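Local atomic coordinates of metallo-beta-lactamase family protein (Thermus thermophilus, PDB entry 2ZO4), a protein that is a zinc-binding member of the metallo-beta-lactamase superfamily and probably acts as a hydrolase, although its substrate is not established. Residues 264-268 with 269-273; 290-293 with 294-298; 56-59 with 60-64; 89-93 with 94-98. One frame throughout, in Å; residues are numbered along the deposited sequence.

Interaction 1 of 4, residues 264-268 with 269-273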
loop_
_atom_site.group_PDB
_atom_site.type_symbol
_atom_site.label_atom_id
_atom_site.label_comp_id
_atom_site.label_asym_id
_atom_site.label_seq_id
_atom_site.Cartn_x
_atom_site.Cartn_y
_atom_site.Cartn_z
ATOM N N GLY A 264 -17.717 -26.910 0.087
ATOM C CA GLY A 264 -17.598 -27.575 1.381
ATOM C C GLY A 264 -16.661 -26.773 2.272
ATOM O O GLY A 264 -16.090 -25.780 1.817
ATOM N N PRO A 265 -16.504 -27.189 3.547
ATOM C CA PRO A 265 -15.603 -26.518 4.491
ATOM C C PRO A 265 -14.152 -26.494 4.005
ATOM O O PRO A 265 -13.589 -27.543 3.675
ATOM C CB PRO A 265 -15.733 -27.362 5.763
ATOM C CG PRO A 265 -17.054 -28.041 5.637
ATOM C CD PRO A 265 -17.195 -28.331 4.176
ATOM N N LYS A 266 -13.565 -25.297 3.958
ATOM C CA LYS A 266 -12.205 -25.105 3.445
ATOM C C LYS A 266 -11.416 -24.073 4.253
ATOM O O LYS A 266 -11.993 -23.158 4.846
ATOM C CB LYS A 266 -12.239 -24.689 1.968
ATOM C CG LYS A 266 -12.701 -25.785 1.011
ATOM C CD LYS A 266 -12.587 -25.338 -0.431
ATOM C CE LYS A 266 -13.094 -26.407 -1.386
ATOM N NZ LYS A 266 -13.010 -25.932 -2.804
ATOM N N THR A 267 -10.095 -24.227 4.263
ATOM C CA THR A 267 -9.203 -23.291 4.940
ATOM C C THR A 267 -8.839 -22.151 3.995
ATOM O O THR A 267 -8.916 -22.303 2.776
ATOM C CB THR A 267 -7.900 -23.974 5.394
ATOM O OG1 THR A 267 -7.088 -24.253 4.245
ATOM C CG2 THR A 267 -8.194 -25.277 6.142
ATOM N N ALA A 268 -8.421 -21.019 4.560
ATOM C CA ALA A 268 -7.991 -19.866 3.763
ATOM C C ALA A 268 -6.804 -20.188 2.845
ATOM O O ALA A 268 -6.692 -19.632 1.753
ATOM C CB ALA A 268 -7.669 -18.690 4.662
ATOM N N TRP A 269 -5.925 -21.084 3.284
ATOM C CA TRP A 269 -4.777 -21.472 2.469
ATOM C C TRP A 269 -5.187 -22.188 1.181
ATOM O O TRP A 269 -4.749 -21.802 0.097
ATOM C CB TRP A 269 -3.782 -22.322 3.259
ATOM C CG TRP A 269 -2.703 -22.893 2.383
ATOM C CD1 TRP A 269 -2.601 -24.181 1.941
ATOM C CD2 TRP A 269 -1.588 -22.186 1.820
ATOM N NE1 TRP A 269 -1.488 -24.324 1.145
ATOM C CE2 TRP A 269 -0.850 -23.114 1.051
ATOM C CE3 TRP A 269 -1.143 -20.857 1.892
ATOM C CZ2 TRP A 269 0.318 -22.763 0.367
ATOM C CZ3 TRP A 269 0.017 -20.506 1.205
ATOM C CH2 TRP A 269 0.734 -21.460 0.453
ATOM N N GLU A 270 -6.019 -23.221 1.297
ATOM C CA GLU A 270 -6.456 -23.974 0.117
ATOM C C GLU A 270 -7.330 -23.132 -0.814
ATOM O O GLU A 270 -7.250 -23.264 -2.039
ATOM C CB GLU A 270 -7.144 -25.293 0.507
ATOM C CG GLU A 270 -8.535 -25.175 1.110
ATOM C CD GLU A 270 -9.154 -26.531 1.398
ATOM O OE1 GLU A 270 -9.314 -26.866 2.591
ATOM O OE2 GLU A 270 -9.471 -27.265 0.430
ATOM N N LEU A 271 -8.146 -22.260 -0.224
ATOM C CA LEU A 271 -8.980 -21.329 -0.986
ATOM C C LEU A 271 -8.151 -20.338 -1.807
ATOM O O LEU A 271 -8.509 -20.014 -2.942
ATOM C CB LEU A 271 -9.930 -20.573 -0.049
ATOM C CG LEU A 271 -11.097 -21.375 0.528
ATOM C CD1 LEU A 271 -11.732 -20.618 1.684
ATOM C CD2 LEU A 271 -12.132 -21.695 -0.554
ATOM N N SER A 272 -7.045 -19.875 -1.224
ATOM C CA SER A 272 -6.164 -18.891 -1.860
ATOM C C SER A 272 -5.506 -19.394 -3.153
ATOM O O SER A 272 -5.077 -18.593 -3.984
ATOM C CB SER A 272 -5.096 -18.403 -0.873
ATOM O OG SER A 272 -4.177 -19.428 -0.545
ATOM N N LEU A 273 -5.437 -20.713 -3.314
ATOM C CA LEU A 273 -4.853 -21.322 -4.511
ATOM C C LEU A 273 -5.768 -21.207 -5.729
ATOM O O LEU A 273 -5.290 -21.153 -6.865
ATOM C CB LEU A 273 -4.511 -22.798 -4.264
ATOM C CG LEU A 273 -3.508 -23.164 -3.165
ATOM C CD1 LEU A 273 -3.448 -24.679 -3.005
ATOM C CD2 LEU A 273 -2.120 -22.592 -3.436
#
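The carboxylate of Glu270 has the aliphatic chain of Lys266 running across one face, with Lys266 CG 3.6 Å from Glu270 CD. On the anti side of the same carboxylate, 33° out of its plane, the backbone supplies a donor: Thr267 N reaches Glu270 OE1 over 3.2 Å, and an N-H...O angle of 166° makes this bond nearly straight. Glu270 can fold back toward the backbone of Lys266 and Thr267 because its CG sits between backbone N and carbonyl carbon (chi1 72°). The reciprocal bond, Glu270 N to Thr267 OG1 at 3.3 Å, is weak but well aligned. Together the two bonds define a capping box, with Thr267 as N-cap of helix 268-275. Leu271 N then bonds Thr267 O at 3.1 Å, and Leu271 CD2 packs against Lys266 CD at 3.7 Å. The ammonium of Lys266 turns away from Glu270 and bonds Leu261 O, whereas Glu270 OE1 has a second partner in the salt-bridging Arg313. Beyond the cap, Leu271 wedges between Leu258 and Leu261 of helix 240-261 and Thr292 and Leu296 of helix 286-301, while the backbone of Lys266 pairs with Tyr314 in strand 313-316.

Interaction 2 of 4, residues 290-293 with 294-298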
loop_
_atom_site.group_PDB
_atom_site.type_symbol
_atom_site.label_atom_id
_atom_site.label_comp_id
_atom_site.label_asym_id
_atom_site.label_seq_id
_atom_site.Cartn_x
_atom_site.Cartn_y
_atom_site.Cartn_z
ATOM N N ALA A 290 -3.365 -13.599 2.339
ATOM C CA ALA A 290 -3.866 -12.457 3.106
ATOM C C ALA A 290 -5.085 -11.803 2.455
ATOM O O ALA A 290 -5.998 -11.368 3.157
ATOM C CB ALA A 290 -2.760 -11.436 3.338
ATOM N N GLU A 291 -5.085 -11.743 1.121
ATOM C CA GLU A 291 -6.225 -11.244 0.341
ATOM C C GLU A 291 -7.445 -12.142 0.506
ATOM O O GLU A 291 -8.561 -11.657 0.706
ATOM C CB GLU A 291 -5.866 -11.141 -1.146
ATOM C CG GLU A 291 -5.527 -9.732 -1.638
ATOM C CD GLU A 291 -6.537 -9.162 -2.642
ATOM O OE1 GLU A 291 -7.623 -9.752 -2.830
ATOM O OE2 GLU A 291 -6.237 -8.115 -3.249
ATOM N N THR A 292 -7.220 -13.450 0.407
ATOM C CA THR A 292 -8.280 -14.447 0.576
ATOM C C THR A 292 -8.885 -14.372 1.981
ATOM O O THR A 292 -10.103 -14.449 2.138
ATOM C CB THR A 292 -7.767 -15.872 0.277
ATOM O OG1 THR A 292 -7.175 -15.897 -1.029
ATOM C CG2 THR A 292 -8.902 -16.889 0.331
ATOM N N LEU A 293 -8.026 -14.205 2.982
ATOM C CA LEU A 293 -8.458 -14.059 4.367
ATOM C C LEU A 293 -9.308 -12.802 4.575
ATOM O O LEU A 293 -10.322 -12.846 5.271
ATOM C CB LEU A 293 -7.250 -14.069 5.313
ATOM C CG LEU A 293 -7.502 -13.998 6.825
ATOM C CD1 LEU A 293 -8.546 -15.016 7.281
ATOM C CD2 LEU A 293 -6.198 -14.202 7.570
ATOM N N ALA A 294 -8.884 -11.695 3.965
ATOM C CA ALA A 294 -9.629 -10.433 3.994
ATOM C C ALA A 294 -11.042 -10.568 3.424
ATOM O O ALA A 294 -11.993 -9.987 3.954
ATOM C CB ALA A 294 -8.866 -9.354 3.236
ATOM N N HIS A 295 -11.165 -11.315 2.331
ATOM C CA HIS A 295 -12.458 -11.533 1.694
ATOM C C HIS A 295 -13.353 -12.455 2.522
ATOM O O HIS A 295 -14.558 -12.225 2.623
ATOM C CB HIS A 295 -12.278 -12.068 0.275
ATOM C CG HIS A 295 -11.877 -11.017 -0.714
ATOM N ND1 HIS A 295 -10.625 -10.438 -0.716
ATOM C CD2 HIS A 295 -12.565 -10.432 -1.721
ATOM C CE1 HIS A 295 -10.557 -9.546 -1.688
ATOM N NE2 HIS A 295 -11.722 -9.520 -2.311
ATOM N N LEU A 296 -12.753 -13.490 3.112
ATOM C CA LEU A 296 -13.472 -14.396 4.005
ATOM C C LEU A 296 -14.029 -13.684 5.243
ATOM O O LEU A 296 -15.158 -13.947 5.658
ATOM C CB LEU A 296 -12.572 -15.557 4.430
ATOM C CG LEU A 296 -12.313 -16.649 3.384
ATOM C CD1 LEU A 296 -11.053 -17.424 3.735
ATOM C CD2 LEU A 296 -13.524 -17.580 3.255
ATOM N N GLU A 297 -13.239 -12.789 5.825
ATOM C CA GLU A 297 -13.659 -12.074 7.032
ATOM C C GLU A 297 -14.706 -11.000 6.737
ATOM O O GLU A 297 -15.532 -10.672 7.594
ATOM C CB GLU A 297 -12.450 -11.511 7.789
ATOM C CG GLU A 297 -11.671 -12.584 8.566
ATOM C CD GLU A 297 -12.528 -13.304 9.611
ATOM O OE1 GLU A 297 -12.776 -12.722 10.684
ATOM O OE2 GLU A 297 -12.949 -14.453 9.364
ATOM N N TYR A 298 -14.674 -10.473 5.515
ATOM C CA TYR A 298 -15.715 -9.583 5.022
ATOM C C TYR A 298 -17.045 -10.337 4.906
ATOM O O TYR A 298 -18.092 -9.840 5.335
ATOM C CB TYR A 298 -15.305 -9.006 3.663
ATOM C CG TYR A 298 -16.285 -8.015 3.075
ATOM C CD1 TYR A 298 -16.166 -6.652 3.338
ATOM C CD2 TYR A 298 -17.318 -8.439 2.238
ATOM C CE1 TYR A 298 -17.056 -5.742 2.799
ATOM C CE2 TYR A 298 -18.217 -7.531 1.689
ATOM C CZ TYR A 298 -18.078 -6.188 1.973
ATOM O OH TYR A 298 -18.956 -5.286 1.428
#
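Glu291 and His295, one helical turn apart, point the same way, their carboxylate and imidazole planes only 12° from parallel. The histidine turns its CG anti to its own carbonyl carbon (chi1 -77°), which swings ND1 back over the preceding turn to donate to Glu291 O at 2.8 Å. That oxygen lies in the ring plane, so the bond should restrain rotation of the imidazole. Glu291 O also accepts the helical bond from His295 N at 3.1 Å, and the two donors arrive from opposite faces of its carbonyl plane. Glu291 adopts a less relaxed shape: chi1 of -101° falls between staggered positions, and the chain bends again at chi2. This places OE1 3.2 Å from His295 CE1, where it is buried without a hydrogen-bond partner, while OE2 bonds Val200 N. His295 NE2 is engaged by His251 ND1.

Two further i to i+4 pairs run side by side. Thr292 CG2 meets Leu296 CD1 at 4.1 Å; Leu293 CD1 lies 4.2 Å from Glu297 CG, whose chain bends at chi2 to carry its carboxylate to Tyr314 and Arg300. The backbone beneath is regular alpha helix, with Leu296 N to Thr292 O at 3.0 Å. Glu291 lies about 7 Å, side chain to side chain, from the zinc ligand His171, so this end of the buried contact approaches the metal centre. Followed by the hairpin 305-308/313-316, helix 286-301 is consistent with the third helix of a winged-helix-like C-terminal domain.

Interaction 3 of 4, residues 56-59 with 60-64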
loop_
_atom_site.group_PDB
_atom_site.type_symbol
_atom_site.label_atom_id
_atom_site.label_comp_id
_atom_site.label_asym_id
_atom_site.label_seq_id
_atom_site.Cartn_x
_atom_site.Cartn_y
_atom_site.Cartn_z
ATOM N N LEU A 56 18.178 14.991 -12.762
ATOM C CA LEU A 56 17.591 16.265 -12.365
ATOM C C LEU A 56 18.614 17.200 -11.722
ATOM O O LEU A 56 18.291 18.347 -11.405
ATOM C CB LEU A 56 16.427 16.029 -11.397
ATOM C CG LEU A 56 15.205 15.280 -11.934
ATOM C CD1 LEU A 56 14.394 14.679 -10.786
ATOM C CD2 LEU A 56 14.341 16.190 -12.806
ATOM N N GLY A 57 19.838 16.704 -11.529
ATOM C CA GLY A 57 20.916 17.477 -10.910
ATOM C C GLY A 57 20.911 17.413 -9.394
ATOM O O GLY A 57 21.330 18.359 -8.724
ATOM N N LEU A 58 20.451 16.287 -8.855
ATOM C CA LEU A 58 20.235 16.145 -7.416
ATOM C C LEU A 58 20.963 14.940 -6.818
ATOM O O LEU A 58 21.267 13.962 -7.516
ATOM C CB LEU A 58 18.730 16.052 -7.107
ATOM C CG LEU A 58 17.821 17.215 -7.530
ATOM C CD1 LEU A 58 16.350 16.793 -7.516
ATOM C CD2 LEU A 58 18.045 18.460 -6.663
ATOM N N CYS A 59 21.245 15.038 -5.522
ATOM C CA CYS A 59 21.823 13.952 -4.737
ATOM C C CYS A 59 20.765 13.473 -3.754
ATOM O O CYS A 59 19.774 14.169 -3.531
ATOM C CB CYS A 59 23.044 14.453 -3.957
ATOM S SG CYS A 59 24.256 15.368 -4.944
ATOM N N PHE A 60 20.980 12.300 -3.161
ATOM C CA PHE A 60 20.128 11.802 -2.074
ATOM C C PHE A 60 19.954 12.858 -0.985
ATOM O O PHE A 60 18.863 13.024 -0.440
ATOM C CB PHE A 60 20.728 10.542 -1.434
ATOM C CG PHE A 60 20.634 9.302 -2.284
ATOM C CD1 PHE A 60 19.416 8.893 -2.821
ATOM C CD2 PHE A 60 21.766 8.519 -2.515
ATOM C CE1 PHE A 60 19.326 7.734 -3.599
ATOM C CE2 PHE A 60 21.688 7.356 -3.287
ATOM C CZ PHE A 60 20.459 6.963 -3.830
ATOM N N GLN A 61 21.040 13.570 -0.683
ATOM C CA GLN A 61 21.070 14.549 0.407
ATOM C C GLN A 61 20.218 15.793 0.135
ATOM O O GLN A 61 19.900 16.539 1.064
ATOM C CB GLN A 61 22.515 14.957 0.732
ATOM C CG GLN A 61 23.382 13.851 1.345
ATOM C CD GLN A 61 24.008 12.911 0.311
ATOM O OE1 GLN A 61 23.767 13.027 -0.894
ATOM N NE2 GLN A 61 24.821 11.974 0.787
ATOM N N ASP A 62 19.852 16.004 -1.131
ATOM C CA ASP A 62 18.998 17.134 -1.524
ATOM C C ASP A 62 17.524 16.934 -1.163
ATOM O O ASP A 62 16.773 17.905 -1.043
ATOM C CB ASP A 62 19.140 17.428 -3.025
ATOM C CG ASP A 62 20.525 17.942 -3.393
ATOM O OD1 ASP A 62 21.095 18.739 -2.618
ATOM O OD2 ASP A 62 21.046 17.548 -4.457
ATOM N N VAL A 63 17.112 15.681 -0.993
ATOM C CA VAL A 63 15.712 15.374 -0.692
ATOM C C VAL A 63 15.433 15.584 0.796
ATOM O O VAL A 63 15.796 14.755 1.630
ATOM C CB VAL A 63 15.322 13.934 -1.106
ATOM C CG1 VAL A 63 13.823 13.727 -0.930
ATOM C CG2 VAL A 63 15.737 13.648 -2.540
ATOM N N LYS A 64 14.777 16.693 1.116
ATOM C CA LYS A 64 14.585 17.096 2.509
ATOM C C LYS A 64 13.214 16.738 3.088
ATOM O O LYS A 64 13.020 16.805 4.301
ATOM C CB LYS A 64 14.875 18.594 2.678
ATOM C CG LYS A 64 16.365 18.964 2.597
ATOM C CD LYS A 64 17.128 18.496 3.838
ATOM C CE LYS A 64 18.602 18.894 3.779
ATOM N NZ LYS A 64 19.322 18.504 5.034
HETATM O O HOH W 1 22.484 18.942 -6.321
#
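Asp62 OD2 is gripped twice: Cys59 N donates to it over 2.7 Å with an N-H...O angle of 166°, and a water donates to it over 2.7 Å. The bonds belong to the turn that completes a beta-alpha-beta crossover, leading from helix 43-55 into strand 65-68 beside the parallel strand 32-36. The helix is terminated by a Schellman motif, in which Gly57 has positive phi. The same water also donates to Gly57 O, at 2.7 Å, and so bridges this helix end to the following short 3-10 segment 60-62. Cys59 N approaches OD2 on the anti side, 33° out of the carboxylate plane. In return, Asp62 N donates to Cys59 O at 3.0 Å. Asp62 is thus held by backbone and side chain alike. Its CG stands anti to its carbonyl carbon (chi1 -67°), which directs the carboxylate back toward Cys59. Leu58 crosses it obliquely, with CD2 3.9 Å from Asp62 CB. Phe60 packs on Leu49 and Leu53 of helix 43-55 and meets Phe81 edge-to-face. Gln61, an exposed residue, bends at chi2 and brings its OE1 to 3.5 Å from Cys59 CB.

Interaction 4 of 4, residues 89-93 with 94-98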
loop_
_atom_site.group_PDB
_atom_site.type_symbol
_atom_site.label_atom_id
_atom_site.label_comp_id
_atom_site.label_asym_id
_atom_site.label_seq_id
_atom_site.Cartn_x
_atom_site.Cartn_y
_atom_site.Cartn_z
ATOM N N VAL A 89 10.447 12.789 7.472
ATOM C CA VAL A 89 9.561 11.734 6.975
ATOM C C VAL A 89 8.134 11.886 7.508
ATOM O O VAL A 89 7.920 12.002 8.718
ATOM C CB VAL A 89 10.114 10.322 7.306
ATOM C CG1 VAL A 89 9.204 9.230 6.749
ATOM C CG2 VAL A 89 11.512 10.157 6.747
ATOM N N PHE A 90 7.170 11.888 6.587
ATOM C CA PHE A 90 5.753 11.978 6.922
ATOM C C PHE A 90 5.034 10.669 6.596
ATOM O O PHE A 90 5.246 10.083 5.529
ATOM C CB PHE A 90 5.095 13.135 6.162
ATOM C CG PHE A 90 5.514 14.500 6.641
ATOM C CD1 PHE A 90 4.810 15.137 7.656
ATOM C CD2 PHE A 90 6.606 15.153 6.069
ATOM C CE1 PHE A 90 5.182 16.404 8.100
ATOM C CE2 PHE A 90 6.987 16.418 6.501
ATOM C CZ PHE A 90 6.275 17.046 7.521
ATOM N N LEU A 91 4.179 10.232 7.521
ATOM C CA LEU A 91 3.492 8.945 7.442
ATOM C C LEU A 91 2.132 9.105 8.110
ATOM O O LEU A 91 2.054 9.713 9.178
ATOM C CB LEU A 91 4.297 7.897 8.216
ATOM C CG LEU A 91 4.528 6.444 7.779
ATOM C CD1 LEU A 91 4.629 5.572 9.025
ATOM C CD2 LEU A 91 3.480 5.886 6.825
ATOM N N HIS A 92 1.069 8.557 7.519
ATOM C CA HIS A 92 -0.261 8.674 8.138
ATOM C C HIS A 92 -0.327 8.014 9.512
ATOM O O HIS A 92 0.186 6.912 9.704
ATOM C CB HIS A 92 -1.374 8.126 7.245
ATOM C CG HIS A 92 -2.745 8.374 7.790
ATOM N ND1 HIS A 92 -3.370 7.506 8.659
ATOM C CD2 HIS A 92 -3.599 9.411 7.616
ATOM C CE1 HIS A 92 -4.552 7.992 8.990
ATOM N NE2 HIS A 92 -4.714 9.146 8.371
ATOM N N GLU A 93 -0.982 8.704 10.446
ATOM C CA GLU A 93 -1.047 8.316 11.865
ATOM C C GLU A 93 -1.440 6.850 12.124
ATOM O O GLU A 93 -0.918 6.217 13.040
ATOM C CB GLU A 93 -1.976 9.276 12.641
ATOM C CG GLU A 93 -3.428 9.350 12.109
ATOM C CD GLU A 93 -4.282 10.439 12.771
ATOM O OE1 GLU A 93 -3.914 10.934 13.855
ATOM O OE2 GLU A 93 -5.333 10.802 12.198
ATOM N N GLU A 94 -2.342 6.317 11.301
ATOM C CA GLU A 94 -2.869 4.960 11.473
ATOM C C GLU A 94 -1.846 3.842 11.180
ATOM O O GLU A 94 -2.057 2.686 11.562
ATOM C CB GLU A 94 -4.149 4.795 10.640
ATOM C CG GLU A 94 -4.887 3.468 10.800
ATOM C CD GLU A 94 -5.704 3.350 12.083
ATOM O OE1 GLU A 94 -5.733 4.291 12.904
ATOM O OE2 GLU A 94 -6.332 2.291 12.264
ATOM N N GLU A 95 -0.742 4.188 10.519
ATOM C CA GLU A 95 0.346 3.235 10.285
ATOM C C GLU A 95 1.185 3.008 11.539
ATOM O O GLU A 95 1.783 1.944 11.699
ATOM C CB GLU A 95 1.275 3.708 9.157
ATOM C CG GLU A 95 0.662 3.793 7.762
ATOM C CD GLU A 95 0.382 2.434 7.134
ATOM O OE1 GLU A 95 -0.500 1.709 7.639
ATOM O OE2 GLU A 95 1.032 2.101 6.120
ATOM N N PHE A 96 1.226 4.011 12.416
ATOM C CA PHE A 96 2.199 4.069 13.518
ATOM C C PHE A 96 2.177 2.872 14.462
ATOM O O PHE A 96 3.229 2.314 14.767
ATOM C CB PHE A 96 2.061 5.382 14.304
ATOM C CG PHE A 96 2.785 6.549 13.678
ATOM C CD1 PHE A 96 2.484 6.965 12.379
ATOM C CD2 PHE A 96 3.755 7.249 14.397
ATOM C CE1 PHE A 96 3.150 8.043 11.801
ATOM C CE2 PHE A 96 4.423 8.330 13.827
ATOM C CZ PHE A 96 4.117 8.731 12.525
ATOM N N ALA A 97 0.990 2.480 14.916
ATOM C CA ALA A 97 0.853 1.341 15.821
ATOM C C ALA A 97 0.687 0.024 15.071
ATOM O O ALA A 97 0.537 -1.033 15.685
ATOM C CB ALA A 97 -0.308 1.557 16.792
ATOM N N ARG A 98 0.731 0.080 13.742
ATOM C CA ARG A 98 0.479 -1.114 12.937
ATOM C C ARG A 98 1.665 -1.480 12.039
ATOM O O ARG A 98 2.650 -2.042 12.525
ATOM C CB ARG A 98 -0.836 -0.965 12.157
ATOM C CG ARG A 98 -2.047 -0.731 13.068
ATOM C CD ARG A 98 -3.332 -0.549 12.280
ATOM N NE ARG A 98 -4.486 -0.291 13.141
ATOM C CZ ARG A 98 -5.191 -1.227 13.780
ATOM N NH1 ARG A 98 -4.864 -2.511 13.679
ATOM N NH2 ARG A 98 -6.229 -0.871 14.530
HETATM O O HOH W 2 -1.380 3.952 14.730
#
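Backbone bonds first tie Glu95 to the last residue of strand 88-92 and Phe96 to Glu93, just past it: Glu95 N donates to His92 O at 3.0 Å, and Phe96 N to Glu93 O at 3.1 Å. A type I beta turn from Glu95 to Arg98 follows, closed by Arg98 N bonding Glu95 O at 3.0 Å. A water donates to Glu93 O and accepts from Ala97 N, extending the turn by one bridge.

Apolar and ring contacts form the second group. Phe96 presents its edge to the strand, with CE1 3.3 Å from Leu91 O and 3.8 Å from Leu91 CB. Leu91 CD2 touches the CG of Glu95 at 3.6 Å, the two side chains crossing at about a right angle. Glu93 CG lies 3.5 Å above one face of the His92 ring, offset toward its rim, whereas Glu94 CB comes to the ring's edge; Trp167 stacks with the same imidazole. The turn follows strand 88-92, which lies between the parallel strands 65-68 and 148-150 in one of the two mixed sheets of the metallo-beta-lactamase fold, and it brings Glu95 beside the zinc ligand His70.

Charged and polar side chains make up the third group. Glu95, bent at chi2, sends OE1 to Gly174 N and OE2 to His71 ND1, probably a second-shell support for the metal site. Glu94 OE2 forms a salt bridge with Arg98 NE at 3.3 Å, met from above the carboxylate plane, and a second one with Arg207.

From the N terminus the order is interaction 3, interaction 4, interaction 1, interaction 2. Each is a local turn or helical contact within one continuous run of chain, so they follow in series; none nests in or crosses another. Interaction 3 closes the turn between helix 43-55 and strand 65-68, and interaction 4 the turn leaving the neighbouring strand 88-92; their nearest atoms are about 6 Å apart. Interaction 1 opens helix 268-275 and interaction 2 lies within helix 286-301. These two touch directly, Ala268 CB meeting Leu296 CD1 at 3.7 Å, and so join successive C-terminal helices. Interactions 1 and 3 lie on opposite sides of the chain's centre, their own centres about 48 Å apart.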